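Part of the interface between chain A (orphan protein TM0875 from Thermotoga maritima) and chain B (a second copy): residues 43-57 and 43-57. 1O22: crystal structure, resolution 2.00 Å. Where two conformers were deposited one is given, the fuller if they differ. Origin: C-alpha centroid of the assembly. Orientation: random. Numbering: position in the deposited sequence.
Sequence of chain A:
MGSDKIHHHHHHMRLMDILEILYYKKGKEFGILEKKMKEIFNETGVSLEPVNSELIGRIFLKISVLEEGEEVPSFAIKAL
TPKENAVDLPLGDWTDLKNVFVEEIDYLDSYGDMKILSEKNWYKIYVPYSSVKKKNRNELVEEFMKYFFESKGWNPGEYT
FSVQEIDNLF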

# COMPACT_ATOMS: atom_id res chain seq x y z
N GLU A 43 10.69 -25.82 10.20
CA GLU A 43 11.13 -26.81 9.21
C GLU A 43 11.68 -26.14 7.93
O GLU A 43 12.79 -26.47 7.46
CB GLU A 43 9.93 -27.71 8.89
CG GLU A 43 10.15 -28.75 7.81
CD GLU A 43 9.01 -29.76 7.75
OE1 GLU A 43 7.91 -29.46 8.30
OE2 GLU A 43 9.22 -30.84 7.15
N THR A 44 10.92 -25.18 7.39
CA THR A 44 11.24 -24.50 6.12
C THR A 44 11.96 -23.14 6.26
O THR A 44 12.59 -22.65 5.32
CB THR A 44 9.94 -24.33 5.28
OG1 THR A 44 9.07 -23.35 5.86
CG2 THR A 44 9.09 -25.62 5.29
N GLY A 45 11.84 -22.53 7.43
CA GLY A 45 12.38 -21.20 7.64
C GLY A 45 11.49 -20.12 7.04
O GLY A 45 11.88 -18.95 6.97
N VAL A 46 10.30 -20.51 6.60
CA VAL A 46 9.35 -19.62 5.93
C VAL A 46 8.22 -19.37 6.88
O VAL A 46 7.57 -20.33 7.38
CB VAL A 46 8.80 -20.23 4.60
CG1 VAL A 46 7.74 -19.33 3.98
CG2 VAL A 46 9.91 -20.42 3.62
N SER A 47 8.02 -18.09 7.18
CA SER A 47 6.89 -17.67 8.01
C SER A 47 5.66 -17.38 7.14
O SER A 47 5.74 -16.62 6.20
CB SER A 47 7.23 -16.47 8.87
OG SER A 47 6.03 -16.06 9.52
N LEU A 48 4.55 -18.06 7.45
CA LEU A 48 3.30 -17.93 6.73
C LEU A 48 2.32 -17.11 7.58
O LEU A 48 2.31 -17.25 8.79
CB LEU A 48 2.73 -19.30 6.47
CG LEU A 48 3.54 -20.25 5.61
CD1 LEU A 48 2.93 -21.66 5.60
CD2 LEU A 48 3.66 -19.73 4.19
N GLU A 49 1.58 -16.21 6.94
CA GLU A 49 0.55 -15.42 7.56
C GLU A 49 -0.74 -15.54 6.73
O GLU A 49 -0.69 -15.64 5.49
CB GLU A 49 0.93 -13.92 7.59
CG GLU A 49 1.97 -13.50 8.63
CD GLU A 49 1.39 -13.31 10.03
OE1 GLU A 49 0.37 -12.60 10.19
OE2 GLU A 49 1.97 -13.90 10.98
N PRO A 50 -1.88 -15.45 7.40
CA PRO A 50 -3.18 -15.53 6.74
C PRO A 50 -3.40 -14.45 5.72
O PRO A 50 -3.15 -13.27 5.96
CB PRO A 50 -4.18 -15.33 7.91
CG PRO A 50 -3.43 -15.81 9.09
CD PRO A 50 -2.04 -15.27 8.87
N VAL A 51 -3.93 -14.86 4.58
CA VAL A 51 -4.51 -13.94 3.61
C VAL A 51 -5.80 -13.42 4.25
O VAL A 51 -6.54 -14.19 4.84
CB VAL A 51 -4.80 -14.71 2.27
CG1 VAL A 51 -5.44 -13.81 1.23
CG2 VAL A 51 -3.49 -15.27 1.73
N ASN A 52 -6.05 -12.12 4.21
CA ASN A 52 -7.28 -11.55 4.75
C ASN A 52 -8.50 -12.22 4.16
O ASN A 52 -8.58 -12.41 2.96
CB ASN A 52 -7.36 -10.03 4.56
CG ASN A 52 -6.48 -9.26 5.54
OD1 ASN A 52 -5.65 -9.84 6.25
ND2 ASN A 52 -6.66 -7.95 5.59
N SER A 53 -9.41 -12.65 5.02
CA SER A 53 -10.61 -13.38 4.59
C SER A 53 -11.75 -13.03 5.54
O SER A 53 -11.59 -12.27 6.51
CB SER A 53 -10.36 -14.90 4.62
OG SER A 53 -10.21 -15.37 5.96
N GLU A 54 -12.90 -13.64 5.30
CA GLU A 54 -14.01 -13.53 6.22
C GLU A 54 -13.77 -14.16 7.57
O GLU A 54 -14.52 -13.87 8.51
CB GLU A 54 -15.38 -13.95 5.59
CG GLU A 54 -15.85 -15.37 5.49
CD GLU A 54 -17.22 -15.39 4.77
OE1 GLU A 54 -18.25 -14.98 5.39
OE2 GLU A 54 -17.24 -15.74 3.57
N LEU A 55 -12.75 -15.01 7.69
CA LEU A 55 -12.46 -15.68 8.96
C LEU A 55 -11.51 -14.93 9.86
O LEU A 55 -11.60 -15.05 11.06
CB LEU A 55 -11.91 -17.10 8.73
CG LEU A 55 -12.82 -17.97 7.87
CD1 LEU A 55 -12.12 -19.30 7.58
CD2 LEU A 55 -14.17 -18.20 8.57
N ILE A 56 -10.57 -14.22 9.26
CA ILE A 56 -9.44 -13.65 9.95
C ILE A 56 -8.76 -12.63 9.02
O ILE A 56 -8.74 -12.79 7.80
CB ILE A 56 -8.42 -14.77 10.39
CG1 ILE A 56 -7.30 -14.16 11.24
CG2 ILE A 56 -7.85 -15.54 9.17
CD1 ILE A 56 -6.54 -15.14 12.14
N GLY A 57 -8.18 -11.60 9.61
CA GLY A 57 -7.37 -10.68 8.85
C GLY A 57 -6.65 -9.65 9.68
O GLY A 57 -6.85 -9.53 10.88
N GLU B 43 -8.07 -27.96 6.16
CA GLU B 43 -8.44 -28.27 7.55
C GLU B 43 -9.09 -27.05 8.26
O GLU B 43 -10.18 -27.17 8.86
CB GLU B 43 -7.17 -28.73 8.28
CG GLU B 43 -7.33 -29.01 9.76
CD GLU B 43 -6.11 -29.70 10.34
OE1 GLU B 43 -5.03 -29.67 9.69
OE2 GLU B 43 -6.23 -30.29 11.45
N THR B 44 -8.43 -25.89 8.14
CA THR B 44 -8.84 -24.65 8.83
C THR B 44 -9.68 -23.68 7.98
O THR B 44 -10.38 -22.80 8.51
CB THR B 44 -7.59 -23.93 9.40
OG1 THR B 44 -6.80 -23.36 8.35
CG2 THR B 44 -6.62 -24.93 10.09
N GLY B 45 -9.58 -23.80 6.66
CA GLY B 45 -10.23 -22.87 5.77
C GLY B 45 -9.46 -21.56 5.64
O GLY B 45 -9.96 -20.60 5.06
N VAL B 46 -8.24 -21.54 6.19
CA VAL B 46 -7.40 -20.35 6.22
C VAL B 46 -6.27 -20.57 5.27
O VAL B 46 -5.52 -21.58 5.37
CB VAL B 46 -6.84 -20.06 7.66
CG1 VAL B 46 -5.88 -18.88 7.65
CG2 VAL B 46 -7.95 -19.77 8.61
N SER B 47 -6.18 -19.66 4.30
CA SER B 47 -5.07 -19.67 3.35
C SER B 47 -3.90 -18.84 3.88
O SER B 47 -4.06 -17.69 4.24
CB SER B 47 -5.49 -19.19 1.97
OG SER B 47 -4.31 -19.10 1.18
N LEU B 48 -2.72 -19.47 3.97
CA LEU B 48 -1.50 -18.86 4.46
C LEU B 48 -0.59 -18.56 3.28
O LEU B 48 -0.53 -19.35 2.34
CB LEU B 48 -0.82 -19.79 5.42
CG LEU B 48 -1.56 -20.17 6.69
CD1 LEU B 48 -0.84 -21.28 7.46
CD2 LEU B 48 -1.77 -18.97 7.58
N GLU B 49 0.05 -17.40 3.29
CA GLU B 49 1.03 -16.99 2.30
C GLU B 49 2.30 -16.52 3.02
O GLU B 49 2.23 -15.92 4.11
CB GLU B 49 0.52 -15.81 1.45
CG GLU B 49 -0.52 -16.13 0.38
CD GLU B 49 0.07 -16.70 -0.90
OE1 GLU B 49 1.03 -16.11 -1.46
OE2 GLU B 49 -0.43 -17.77 -1.34
N PRO B 50 3.45 -16.72 2.38
CA PRO B 50 4.73 -16.30 2.94
C PRO B 50 4.83 -14.82 3.19
O PRO B 50 4.48 -14.00 2.33
CB PRO B 50 5.74 -16.70 1.84
CG PRO B 50 5.07 -17.81 1.14
CD PRO B 50 3.64 -17.37 1.06
N VAL B 51 5.36 -14.48 4.34
CA VAL B 51 5.83 -13.12 4.62
C VAL B 51 7.09 -12.94 3.77
O VAL B 51 7.91 -13.83 3.69
CB VAL B 51 6.15 -12.99 6.16
CG1 VAL B 51 6.68 -11.61 6.50
CG2 VAL B 51 4.89 -13.27 6.95
N ASN B 52 7.22 -11.82 3.07
CA ASN B 52 8.41 -11.54 2.27
C ASN B 52 9.66 -11.66 3.11
O ASN B 52 9.73 -11.14 4.21
CB ASN B 52 8.34 -10.17 1.59
CG ASN B 52 7.43 -10.16 0.36
OD1 ASN B 52 6.68 -11.10 0.12
ND2 ASN B 52 7.49 -9.08 -0.41
N SER B 53 10.64 -12.41 2.61
CA SER B 53 11.88 -12.66 3.33
C SER B 53 13.01 -12.80 2.32
O SER B 53 12.81 -12.73 1.10
CB SER B 53 11.77 -13.96 4.16
OG SER B 53 11.69 -15.11 3.31
N GLU B 54 14.20 -13.07 2.83
CA GLU B 54 15.33 -13.40 1.97
C GLU B 54 15.17 -14.69 1.21
O GLU B 54 15.92 -14.90 0.25
CB GLU B 54 16.71 -13.27 2.69
CG GLU B 54 17.30 -14.34 3.54
CD GLU B 54 18.64 -13.84 4.12
OE1 GLU B 54 19.65 -13.75 3.35
OE2 GLU B 54 18.66 -13.46 5.31
N LEU B 55 14.24 -15.55 1.60
CA LEU B 55 14.05 -16.83 0.93
C LEU B 55 13.06 -16.80 -0.21
O LEU B 55 13.19 -17.56 -1.14
CB LEU B 55 13.62 -17.92 1.93
CG LEU B 55 14.58 -18.08 3.10
CD1 LEU B 55 13.99 -19.08 4.09
CD2 LEU B 55 15.97 -18.54 2.61
N ILE B 56 12.04 -15.96 -0.08
CA ILE B 56 10.88 -15.97 -0.94
C ILE B 56 10.09 -14.67 -0.71
O ILE B 56 10.05 -14.13 0.40
CB ILE B 56 9.98 -17.24 -0.65
CG1 ILE B 56 8.84 -17.30 -1.67
CG2 ILE B 56 9.45 -17.24 0.81
CD1 ILE B 56 8.19 -18.68 -1.85
N GLY B 57 9.43 -14.20 -1.76
CA GLY B 57 8.53 -13.09 -1.62
C GLY B 57 7.74 -12.77 -2.86
O GLY B 57 7.96 -13.31 -3.93

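Two copies of a protein can join by lending each other a strand edge, and the paired 48-50 strands of TM0875 illustrate how a two-fold axis organises such a junction. The strands run antiparallel with a marked twist, their directions 136° apart, and the axis passes through the pairing of E49(A) with E49(B), so each contact between non-equivalent residues occurs twice.

Backbone hydrogen bonds set the register. E49(A) N donates to E49(B) O at 2.9 Å, and E49(B) N returns the bond to E49(A) O at the same distance. Just beyond the strand, V51(B) N donates to S47(A) O at 2.9 Å, with its symmetry mate completing a set of four nearly linear bonds. P50(B) has no amide hydrogen to offer, but it occupies a non-hydrogen-bonded position opposite L48(A), where none is required.

CA-H...O contacts fill the spaces between these bonds. S47(A) O, already an acceptor, also lies 3.4 Å from P50(B) CA, while E49(B) O lies 3.5 Å from L48(A) CA.

Apolar packing covers the sheet face that carries L48(A), P50(A) and their counterparts. L48(A) CB meets L48(B) CB at 3.7 Å across the axis, and L48(A) CD2 reaches P50(B) CG at 3.9 Å. V46(A) extends this patch: V46(A) CG1 lies 3.9 Å from P50(B) CB and 4.2 Å from I56(B) CG2. At its margin, L55(B) CD1 approaches G45(A) O to 3.6 Å. G45(A) has positive phi as the chain leaves the helix, a conformation that by itself calls for glycine.

On the other face, the E49(A) side chain contributes its aliphatic portion: E49(A) CG packs against V51(B) CG2 at 3.4 Å. Together the two stretches bury 771 Å², combining a short backbone ladder with side-chain packing on both faces.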